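Local coordinates for regulatory protein SdiA (Escherichia coli, PDB 4LFU), which activates transcription of the ftsQAZ cell-division genes from one of its promoters and senses acyl-homoserine lactone autoinducers made by other bacteria, at residues T12-F17 against M154-R159; Y41-V46 against T61-A66; M178-R183 against K220-P225. One frame throughout, in Å; residues are numbered along the deposited sequence.

Interaction 1: T12-F17 against M154-R159; sequences TMLLRF and MQLLVR
Leu156 pushes its isobutyl group straight across at Met13, and this is where the two helices come closest through their side chains: Leu156 CD2 lies 3.6 Å from Met13 CB. With CG anti to the backbone N (chi1 -176°), the branch is directed at Met13. It enters a hollow on helix 6-19 whose floor is the CB of Met13; Leu14 forms one wall, with Leu14 CD2 4.4 Å from Leu156 CG, a looser approach, and Trp9 and Arg10 add further walls.

At the next residue of helix 147-167 the roles are shared differently. Leu157 offers a single methyl, CD2, as the bump, and two residues of the other helix receive it. Met13 is bent at both chi2 and chi3, and its terminal methyl CE arrives 4.0 Å from Leu157 CD2. From the other residue, Phe17 CE2 reaches the same methyl at 4.0 Å, so the leucine sits at the edge of the ring, near its plane; the two side chains cross at about a right angle. Met13 therefore touches both leucines, CB on Leu156 and CE on Leu157.

No hydrogen bond joins the segments, and the 217 Å² they bury is accounted for by apolar groups. The short segment axes run parallel within 9° but stay 10.6 Å apart, a spacing bridged by long side chains. Gln33 of helix 23-36 touches both Met13 and Leu157, while Gln90 of the second subunit packs on Leu14. Leu157 also meets Leu133 and Phe135 of strand 130-137. Helix 147-167 thus packs on the antiparallel sheet and helix 6-19 runs parallel to it as an outer layer, part of the alpha-beta-alpha sandwich of the GAF-like autoinducer-binding domain.

Interaction 2: Y41-V46 against T61-A66; sequences YYSLCV and TNYPEA
Thr61 and Ser43 face each other as an antiparallel non-hydrogen-bonded pair, their CA atoms 4.1 Å apart and both side chains on the same face of the sheet. The hydroxyl of Thr61, with OG1 anti to the backbone N (chi1 -171°), donates to Tyr42 O at 2.7 Å, although the position of OG1 is less certain than most. Thr61 OG1 also accepts from Tyr63 N, which fits an ST turn, with the same reserve.

Asn62 follows, and its backbone N makes a weak hydrogen bond of 3.4 Å to Tyr42 O. Its side chain lies against the Tyr42 ring with the amide plane tilted 40° to it, Asn62 CG being 3.5 Å from Tyr42 CD1, while the backbone N of Asn62 stands over one face toward the rim. Tyr42 reaches back to this residue by its ring, although its CB points away from 61-66.

Tyr63 then brings its ring against Tyr41, whose CB lies over one face of it. The rings are near parallel, planes at 29° and centroids 5.0 Å apart, but slid so far that they barely overlap; the closest touch is Tyr63 CE2 to Tyr41 CB at 3.5 Å. The Tyr63 hydroxyl bonds to Ser136 of strand 130-137, and a bound tetraethylene glycol, probably from the crystallisation liquor, lies about 4 Å from the Tyr63 side chain. Pro64, at the N-cap position of helix 65-73, sets its CD 3.7 Å from Tyr41 CE1, the two side chains crossing at about a right angle.

Trp67 also meets the Tyr41 ring. The whole is a strand-to-helix turn at the outer edge of the antiparallel sheet of the autoinducer-binding domain, where strand 57-61 ends beside strand 41-47 and the chain passes into helix 65-73.

Interaction 3: M178-R183 against K220-P225; sequences MNFSKR and KKINAP
Lys221 slides past Phe180 in the opposite direction to reach Asn179 O, where its NZ donates a 2.7 Å hydrogen bond. The ammonium lies in the carbonyl plane, on a lone pair, with a C=O...donor angle of 145°. Beyond CG the lysine chain is fully extended, and this straightness carries the charge from the last turn of helix 208-222 to the 178-181 loop. On the way its aliphatic part touches the edge of the aromatic ring, near the ring plane, with Lys221 CD 3.6 Å from Phe180 CD1. The same NZ forms a salt bridge with Glu184, so the ammonium is gripped by two partners.

Ile222 holds the apolar side. Its CG2 stands beside its backbone N, anti to the carbonyl carbon, and meets Phe180 CZ at 4.1 Å; the same methyl is 4.3 Å from Met178 CG. Met178 also sets its CB over the centre of one Phe180 ring face, 3.8 Å above the plane.

Ser181 N-caps helix 182-192 through OG to Glu184 N, and a Schellman motif at Asn223 follows helix 208-222. Phe180 lies among Leu188 of helix 182-192, Met218 of helix 208-222 and Val230 of helix 227-237, joining the segment that leads into helix 182-192 to helices 208-222 and 227-237 of the LuxR-type DNA-binding region.

Interaction 1 is a buried contact, interaction 2 lies at the surface and interaction 3 is partly buried. The first two belong to the autoinducer-binding domain, with 41-46/61-66 nested along the chain inside the loop closed by 12-17/154-159; strand 130-137 borders both, yet their centres are 19 Å apart and they do not touch. Interaction 3 follows in series in the DNA-binding domain, about 34 Å from interaction 1 between centres. Chemistry varies with place: the helix pair uses apolar groups alone, the sheet edge mixes tyrosine contacts with backbone and hydroxyl bonds, and the loop-to-helix contact joins an apolar cluster to a lysine bond.

Interaction 1: T12-F17 against M154-R159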
loop_
_atom_site.group_PDB
_atom_site.type_symbol
_atom_site.label_atom_id
_atom_site.label_comp_id
_atom_site.label_asym_id
_atom_site.label_seq_id
_atom_site.Cartn_x
_atom_site.Cartn_y
_atom_site.Cartn_z
ATOM N N THR A 12 -4.568 23.819 5.617
ATOM C CA THR A 12 -5.303 24.355 4.459
ATOM C C THR A 12 -5.484 23.343 3.314
ATOM O O THR A 12 -6.560 23.258 2.713
ATOM C CB THR A 12 -4.588 25.600 3.879
ATOM O OG1 THR A 12 -4.116 26.428 4.947
ATOM C CG2 THR A 12 -5.523 26.390 2.966
ATOM N N MET A 13 -4.432 22.584 3.012
ATOM C CA MET A 13 -4.464 21.684 1.856
ATOM C C MET A 13 -5.395 20.496 2.056
ATOM O O MET A 13 -6.142 20.138 1.143
ATOM C CB MET A 13 -3.049 21.246 1.438
ATOM C CG MET A 13 -2.175 22.380 0.913
ATOM S SD MET A 13 -2.942 23.401 -0.392
ATOM C CE MET A 13 -3.116 22.197 -1.713
ATOM N N LEU A 14 -5.353 19.891 3.247
ATOM C CA LEU A 14 -6.280 18.812 3.602
ATOM C C LEU A 14 -7.712 19.271 3.435
ATOM O O LEU A 14 -8.539 18.563 2.860
ATOM C CB LEU A 14 -6.051 18.342 5.043
ATOM C CG LEU A 14 -4.697 17.670 5.252
ATOM C CD1 LEU A 14 -4.428 17.398 6.721
ATOM C CD2 LEU A 14 -4.621 16.386 4.430
ATOM N N LEU A 15 -8.003 20.471 3.919
ATOM C CA LEU A 15 -9.355 21.000 3.818
ATOM C C LEU A 15 -9.750 21.265 2.367
ATOM O O LEU A 15 -10.849 20.890 1.957
ATOM C CB LEU A 15 -9.535 22.238 4.709
ATOM C CG LEU A 15 -9.973 21.925 6.148
ATOM C CD1 LEU A 15 -9.638 23.079 7.131
ATOM C CD2 LEU A 15 -11.488 21.559 6.199
ATOM N N ARG A 16 -8.856 21.884 1.595
ATOM C CA ARG A 16 -9.104 22.120 0.170
ATOM C C ARG A 16 -9.398 20.856 -0.616
ATOM O O ARG A 16 -10.316 20.841 -1.402
ATOM C CB ARG A 16 -7.948 22.873 -0.483
ATOM C CG ARG A 16 -8.208 24.344 -0.688
ATOM C CD ARG A 16 -7.123 24.953 -1.534
ATOM N NE ARG A 16 -6.631 26.179 -0.920
ATOM C CZ ARG A 16 -5.453 26.736 -1.182
ATOM N NH1 ARG A 16 -4.620 26.173 -2.055
ATOM N NH2 ARG A 16 -5.104 27.857 -0.557
ATOM N N PHE A 17 -8.631 19.792 -0.405
ATOM C CA PHE A 17 -8.879 18.525 -1.118
ATOM C C PHE A 17 -10.096 17.775 -0.598
ATOM O O PHE A 17 -10.773 17.080 -1.363
ATOM C CB PHE A 17 -7.650 17.618 -1.102
ATOM C CG PHE A 17 -6.585 18.022 -2.084
ATOM C CD1 PHE A 17 -6.737 17.755 -3.452
ATOM C CD2 PHE A 17 -5.426 18.668 -1.650
ATOM C CE1 PHE A 17 -5.761 18.118 -4.358
ATOM C CE2 PHE A 17 -4.441 19.029 -2.555
ATOM C CZ PHE A 17 -4.609 18.750 -3.915
ATOM N N MET A 154 4.981 17.495 -1.338
ATOM C CA MET A 154 4.576 16.593 -2.399
ATOM C C MET A 154 4.027 15.284 -1.830
ATOM O O MET A 154 3.253 14.592 -2.493
ATOM C CB MET A 154 5.731 16.333 -3.357
ATOM C CG MET A 154 6.094 17.531 -4.277
ATOM S SD MET A 154 7.373 16.932 -5.398
ATOM C CE MET A 154 6.304 16.081 -6.587
ATOM N N GLN A 155 4.436 14.945 -0.605
ATOM C CA GLN A 155 3.884 13.785 0.078
ATOM C C GLN A 155 2.398 13.936 0.230
ATOM O O GLN A 155 1.668 13.013 -0.093
ATOM C CB GLN A 155 4.501 13.571 1.452
ATOM C CG GLN A 155 5.582 12.555 1.499
ATOM C CD GLN A 155 6.136 12.401 2.897
ATOM O OE1 GLN A 155 5.395 12.096 3.833
ATOM N NE2 GLN A 155 7.445 12.623 3.052
ATOM N N LEU A 156 1.974 15.107 0.705
ATOM C CA LEU A 156 0.544 15.441 0.881
ATOM C C LEU A 156 -0.217 15.573 -0.435
ATOM O O LEU A 156 -1.322 15.036 -0.562
ATOM C CB LEU A 156 0.377 16.712 1.749
ATOM C CG LEU A 156 -1.001 17.252 2.174
ATOM C CD1 LEU A 156 -0.840 18.265 3.318
ATOM C CD2 LEU A 156 -1.806 17.901 1.001
ATOM N N LEU A 157 0.379 16.272 -1.407
ATOM C CA LEU A 157 -0.244 16.519 -2.726
ATOM C C LEU A 157 -0.563 15.271 -3.495
ATOM O O LEU A 157 -1.627 15.175 -4.076
ATOM C CB LEU A 157 0.633 17.424 -3.606
ATOM C CG LEU A 157 0.747 18.871 -3.117
ATOM C CD1 LEU A 157 1.824 19.623 -3.915
ATOM C CD2 LEU A 157 -0.580 19.568 -3.227
ATOM N N VAL A 158 0.361 14.314 -3.506
ATOM C CA VAL A 158 0.110 13.058 -4.210
ATOM C C VAL A 158 -0.969 12.241 -3.497
ATOM O O VAL A 158 -1.809 11.638 -4.166
ATOM C CB VAL A 158 1.420 12.226 -4.510
ATOM C CG1 VAL A 158 2.073 11.702 -3.256
ATOM C CG2 VAL A 158 1.139 11.071 -5.488
ATOM N N ARG A 159 -0.962 12.239 -2.165
ATOM C CA ARG A 159 -1.925 11.455 -1.400
ATOM C C ARG A 159 -3.317 12.019 -1.539
ATOM O O ARG A 159 -4.240 11.319 -1.928
ATOM C CB ARG A 159 -1.543 11.399 0.083
ATOM C CG ARG A 159 -2.344 10.378 0.872
ATOM C CD ARG A 159 -2.332 10.698 2.351
ATOM N NE ARG A 159 -2.931 9.622 3.142
ATOM C CZ ARG A 159 -4.232 9.491 3.397
ATOM N NH1 ARG A 159 -5.111 10.368 2.925
ATOM N NH2 ARG A 159 -4.660 8.470 4.129
#

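Interaction 2: Y41-V46 against T61-A66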
loop_
_atom_site.group_PDB
_atom_site.type_symbol
_atom_site.label_atom_id
_atom_site.label_comp_id
_atom_site.label_asym_id
_atom_site.label_seq_id
_atom_site.Cartn_x
_atom_site.Cartn_y
_atom_site.Cartn_z
ATOM N N TYR A 41 5.231 22.256 -15.326
ATOM C CA TYR A 41 4.324 21.181 -15.640
ATOM C C TYR A 41 4.151 20.194 -14.494
ATOM O O TYR A 41 5.000 20.078 -13.637
ATOM C CB TYR A 41 4.807 20.438 -16.880
ATOM C CG TYR A 41 4.992 21.288 -18.126
ATOM C CD1 TYR A 41 3.901 21.701 -18.881
ATOM C CD2 TYR A 41 6.264 21.643 -18.565
ATOM C CE1 TYR A 41 4.067 22.463 -20.046
ATOM C CE2 TYR A 41 6.442 22.420 -19.723
ATOM C CZ TYR A 41 5.346 22.806 -20.455
ATOM O OH TYR A 41 5.517 23.540 -21.589
ATOM N N TYR A 42 3.034 19.481 -14.514
ATOM C CA TYR A 42 2.805 18.331 -13.646
ATOM C C TYR A 42 2.261 17.214 -14.526
ATOM O O TYR A 42 1.766 17.462 -15.633
ATOM C CB TYR A 42 1.786 18.666 -12.552
ATOM C CG TYR A 42 0.355 18.725 -13.070
ATOM C CD1 TYR A 42 -0.144 19.900 -13.631
ATOM C CD2 TYR A 42 -0.496 17.603 -13.005
ATOM C CE1 TYR A 42 -1.412 19.968 -14.135
ATOM C CE2 TYR A 42 -1.800 17.663 -13.499
ATOM C CZ TYR A 42 -2.241 18.861 -14.059
ATOM O OH TYR A 42 -3.515 18.995 -14.576
ATOM N N SER A 43 2.394 15.985 -14.044
ATOM C CA SER A 43 1.679 14.860 -14.585
ATOM C C SER A 43 1.273 13.941 -13.426
ATOM O O SER A 43 2.034 13.727 -12.503
ATOM C CB SER A 43 2.515 14.118 -15.636
ATOM O OG SER A 43 3.637 13.477 -15.065
ATOM N N LEU A 44 0.058 13.412 -13.477
ATOM C CA LEU A 44 -0.394 12.477 -12.469
ATOM C C LEU A 44 -0.655 11.172 -13.216
ATOM O O LEU A 44 -1.532 11.140 -14.080
ATOM C CB LEU A 44 -1.663 13.023 -11.799
ATOM C CG LEU A 44 -1.901 12.922 -10.280
ATOM C CD1 LEU A 44 -3.419 12.595 -9.987
ATOM C CD2 LEU A 44 -0.983 11.935 -9.528
ATOM N N CYS A 45 0.163 10.145 -12.935
ATOM C CA CYS A 45 0.096 8.802 -13.571
ATOM C C CYS A 45 -0.169 7.718 -12.546
ATOM O O CYS A 45 0.427 7.708 -11.476
ATOM C CB CYS A 45 1.406 8.411 -14.259
ATOM S SG CYS A 45 1.974 9.560 -15.503
ATOM N N VAL A 46 -1.031 6.778 -12.918
ATOM C CA VAL A 46 -1.465 5.715 -12.024
ATOM C C VAL A 46 -1.276 4.399 -12.744
ATOM O O VAL A 46 -1.936 4.170 -13.760
ATOM C CB VAL A 46 -2.969 5.934 -11.581
ATOM C CG1 VAL A 46 -3.436 4.838 -10.652
ATOM C CG2 VAL A 46 -3.142 7.307 -10.904
ATOM N N THR A 61 -2.268 15.327 -17.278
ATOM C CA THR A 61 -1.109 16.184 -17.335
ATOM C C THR A 61 -1.480 17.520 -17.962
ATOM O O THR A 61 -2.504 17.612 -18.657
ATOM C CB THR A 61 0.062 15.446 -18.080
ATOM O OG1 THR A 61 1.263 16.208 -17.953
ATOM C CG2 THR A 61 -0.240 15.245 -19.535
ATOM N N ASN A 62 -0.678 18.559 -17.703
ATOM C CA ASN A 62 -0.772 19.789 -18.514
ATOM C C ASN A 62 0.381 19.966 -19.532
ATOM O O ASN A 62 0.567 21.042 -20.088
ATOM C CB ASN A 62 -0.936 21.039 -17.651
ATOM C CG ASN A 62 0.290 21.338 -16.814
ATOM O OD1 ASN A 62 0.414 22.420 -16.245
ATOM N ND2 ASN A 62 1.190 20.387 -16.722
ATOM N N TYR A 63 1.143 18.903 -19.764
ATOM C CA TYR A 63 2.116 18.883 -20.845
ATOM C C TYR A 63 1.426 19.122 -22.182
ATOM O O TYR A 63 0.273 18.676 -22.388
ATOM C CB TYR A 63 2.817 17.544 -20.915
ATOM C CG TYR A 63 3.929 17.328 -19.912
ATOM C CD1 TYR A 63 3.884 16.249 -19.025
ATOM C CD2 TYR A 63 5.037 18.172 -19.868
ATOM C CE1 TYR A 63 4.914 16.017 -18.113
ATOM C CE2 TYR A 63 6.064 17.954 -18.973
ATOM C CZ TYR A 63 5.988 16.876 -18.085
ATOM O OH TYR A 63 6.991 16.654 -17.176
ATOM N N PRO A 64 2.123 19.814 -23.112
ATOM C CA PRO A 64 1.489 20.013 -24.426
ATOM C C PRO A 64 1.097 18.654 -25.013
ATOM O O PRO A 64 1.800 17.646 -24.802
ATOM C CB PRO A 64 2.588 20.685 -25.257
ATOM C CG PRO A 64 3.484 21.354 -24.243
ATOM C CD PRO A 64 3.466 20.417 -23.035
ATOM N N GLU A 65 -0.038 18.625 -25.699
ATOM C CA GLU A 65 -0.508 17.415 -26.382
ATOM C C GLU A 65 0.504 16.757 -27.320
ATOM O O GLU A 65 0.527 15.543 -27.438
ATOM C CB GLU A 65 -1.824 17.674 -27.130
ATOM C CG GLU A 65 -2.616 16.369 -27.341
ATOM C CD GLU A 65 -3.898 16.544 -28.154
ATOM O OE1 GLU A 65 -4.513 17.639 -28.090
ATOM O OE2 GLU A 65 -4.281 15.580 -28.869
ATOM N N ALA A 66 1.339 17.542 -27.996
ATOM C CA ALA A 66 2.325 16.963 -28.931
ATOM C C ALA A 66 3.399 16.125 -28.241
ATOM O O ALA A 66 3.878 15.129 -28.808
ATOM C CB ALA A 66 2.957 18.047 -29.793
#

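Interaction 3: M178-R183 against K220-P225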
loop_
_atom_site.group_PDB
_atom_site.type_symbol
_atom_site.label_atom_id
_atom_site.label_comp_id
_atom_site.label_asym_id
_atom_site.label_seq_id
_atom_site.Cartn_x
_atom_site.Cartn_y
_atom_site.Cartn_z
ATOM N N MET A 178 -15.907 -5.085 -7.949
ATOM C CA MET A 178 -16.270 -6.443 -7.557
ATOM C C MET A 178 -17.209 -6.337 -6.371
ATOM O O MET A 178 -16.781 -6.430 -5.206
ATOM C CB MET A 178 -15.043 -7.307 -7.200
ATOM C CG MET A 178 -13.795 -7.024 -8.034
ATOM S SD MET A 178 -12.487 -8.283 -7.984
ATOM C CE MET A 178 -11.303 -7.323 -8.908
ATOM N N ASN A 179 -18.488 -6.103 -6.672
ATOM C CA ASN A 179 -19.500 -6.026 -5.627
ATOM C C ASN A 179 -19.915 -7.438 -5.263
ATOM O O ASN A 179 -20.818 -7.998 -5.862
ATOM C CB ASN A 179 -20.713 -5.205 -6.084
ATOM C CG ASN A 179 -20.363 -3.755 -6.371
ATOM O OD1 ASN A 179 -19.713 -3.070 -5.557
ATOM N ND2 ASN A 179 -20.789 -3.271 -7.542
ATOM N N PHE A 180 -19.216 -8.026 -4.311
ATOM C CA PHE A 180 -19.438 -9.419 -3.976
ATOM C C PHE A 180 -20.090 -9.477 -2.616
ATOM O O PHE A 180 -19.824 -8.639 -1.762
ATOM C CB PHE A 180 -18.136 -10.250 -3.969
ATOM C CG PHE A 180 -17.497 -10.443 -5.335
ATOM C CD1 PHE A 180 -18.186 -10.159 -6.521
ATOM C CD2 PHE A 180 -16.199 -10.939 -5.429
ATOM C CE1 PHE A 180 -17.580 -10.339 -7.777
ATOM C CE2 PHE A 180 -15.593 -11.131 -6.682
ATOM C CZ PHE A 180 -16.292 -10.834 -7.849
ATOM N N SER A 181 -20.947 -10.479 -2.442
ATOM C CA SER A 181 -21.641 -10.725 -1.191
ATOM C C SER A 181 -20.638 -11.272 -0.219
ATOM O O SER A 181 -19.581 -11.763 -0.623
ATOM C CB SER A 181 -22.748 -11.767 -1.405
ATOM O OG SER A 181 -22.197 -13.081 -1.569
ATOM N N LYS A 182 -20.986 -11.207 1.063
ATOM C CA LYS A 182 -20.193 -11.805 2.130
ATOM C C LYS A 182 -19.867 -13.270 1.846
ATOM O O LYS A 182 -18.734 -13.700 2.034
ATOM C CB LYS A 182 -20.945 -11.725 3.462
ATOM C CG LYS A 182 -20.805 -10.419 4.220
ATOM C CD LYS A 182 -21.174 -10.605 5.717
ATOM C CE LYS A 182 -20.348 -11.737 6.403
ATOM N NZ LYS A 182 -18.844 -11.477 6.495
ATOM N N ARG A 183 -20.877 -14.036 1.440
ATOM C CA ARG A 183 -20.715 -15.466 1.160
ATOM C C ARG A 183 -19.822 -15.716 -0.055
ATOM O O ARG A 183 -19.014 -16.632 -0.046
ATOM C CB ARG A 183 -22.078 -16.123 0.938
ATOM C CG ARG A 183 -22.016 -17.597 0.576
ATOM C CD ARG A 183 -21.391 -18.377 1.690
ATOM N NE ARG A 183 -22.153 -19.581 1.983
ATOM C CZ ARG A 183 -22.095 -20.245 3.133
ATOM N NH1 ARG A 183 -21.304 -19.825 4.111
ATOM N NH2 ARG A 183 -22.845 -21.330 3.297
ATOM N N LYS A 220 -19.671 -14.362 -13.561
ATOM C CA LYS A 220 -20.636 -13.569 -14.312
ATOM C C LYS A 220 -20.550 -12.064 -14.035
ATOM O O LYS A 220 -20.494 -11.283 -14.981
ATOM C CB LYS A 220 -22.066 -14.149 -14.147
ATOM C CG LYS A 220 -23.249 -13.217 -14.507
ATOM C CD LYS A 220 -24.646 -13.912 -14.329
ATOM C CE LYS A 220 -24.960 -14.361 -12.866
ATOM N NZ LYS A 220 -24.675 -13.320 -11.797
ATOM N N LYS A 221 -20.499 -11.656 -12.767
ATOM C CA LYS A 221 -20.383 -10.225 -12.397
ATOM C C LYS A 221 -19.237 -9.456 -13.082
ATOM O O LYS A 221 -19.450 -8.326 -13.533
ATOM C CB LYS A 221 -20.221 -10.047 -10.886
ATOM C CG LYS A 221 -21.481 -10.153 -10.091
ATOM C CD LYS A 221 -21.159 -10.286 -8.604
ATOM C CE LYS A 221 -22.425 -10.274 -7.751
ATOM N NZ LYS A 221 -22.082 -10.403 -6.283
ATOM N N ILE A 222 -18.028 -10.042 -13.110
ATOM C CA ILE A 222 -16.825 -9.370 -13.657
ATOM C C ILE A 222 -16.367 -9.908 -15.019
ATOM O O ILE A 222 -15.304 -9.550 -15.495
ATOM C CB ILE A 222 -15.613 -9.364 -12.649
ATOM C CG1 ILE A 222 -15.074 -10.767 -12.385
ATOM C CG2 ILE A 222 -15.998 -8.688 -11.344
ATOM C CD1 ILE A 222 -13.626 -10.797 -11.870
ATOM N N ASN A 223 -17.161 -10.784 -15.622
ATOM C CA ASN A 223 -16.852 -11.376 -16.920
ATOM C C ASN A 223 -15.526 -12.179 -16.939
ATOM O O ASN A 223 -14.773 -12.133 -17.909
ATOM C CB ASN A 223 -16.909 -10.280 -18.004
ATOM C CG ASN A 223 -17.113 -10.829 -19.412
ATOM O OD1 ASN A 223 -16.727 -10.174 -20.389
ATOM N ND2 ASN A 223 -17.732 -12.014 -19.532
ATOM N N ALA A 224 -15.267 -12.944 -15.872
ATOM C CA ALA A 224 -14.072 -13.781 -15.766
ATOM C C ALA A 224 -14.273 -15.158 -16.400
ATOM O O ALA A 224 -15.371 -15.677 -16.368
ATOM C CB ALA A 224 -13.656 -13.928 -14.304
ATOM N N PRO A 225 -13.208 -15.745 -17.006
ATOM C CA PRO A 225 -13.328 -17.125 -17.538
ATOM C C PRO A 225 -13.301 -18.272 -16.492
ATOM O O PRO A 225 -13.723 -19.395 -16.796
ATOM C CB PRO A 225 -12.122 -17.238 -18.482
ATOM C CG PRO A 225 -11.124 -16.317 -17.922
ATOM C CD PRO A 225 -11.876 -15.165 -17.286
#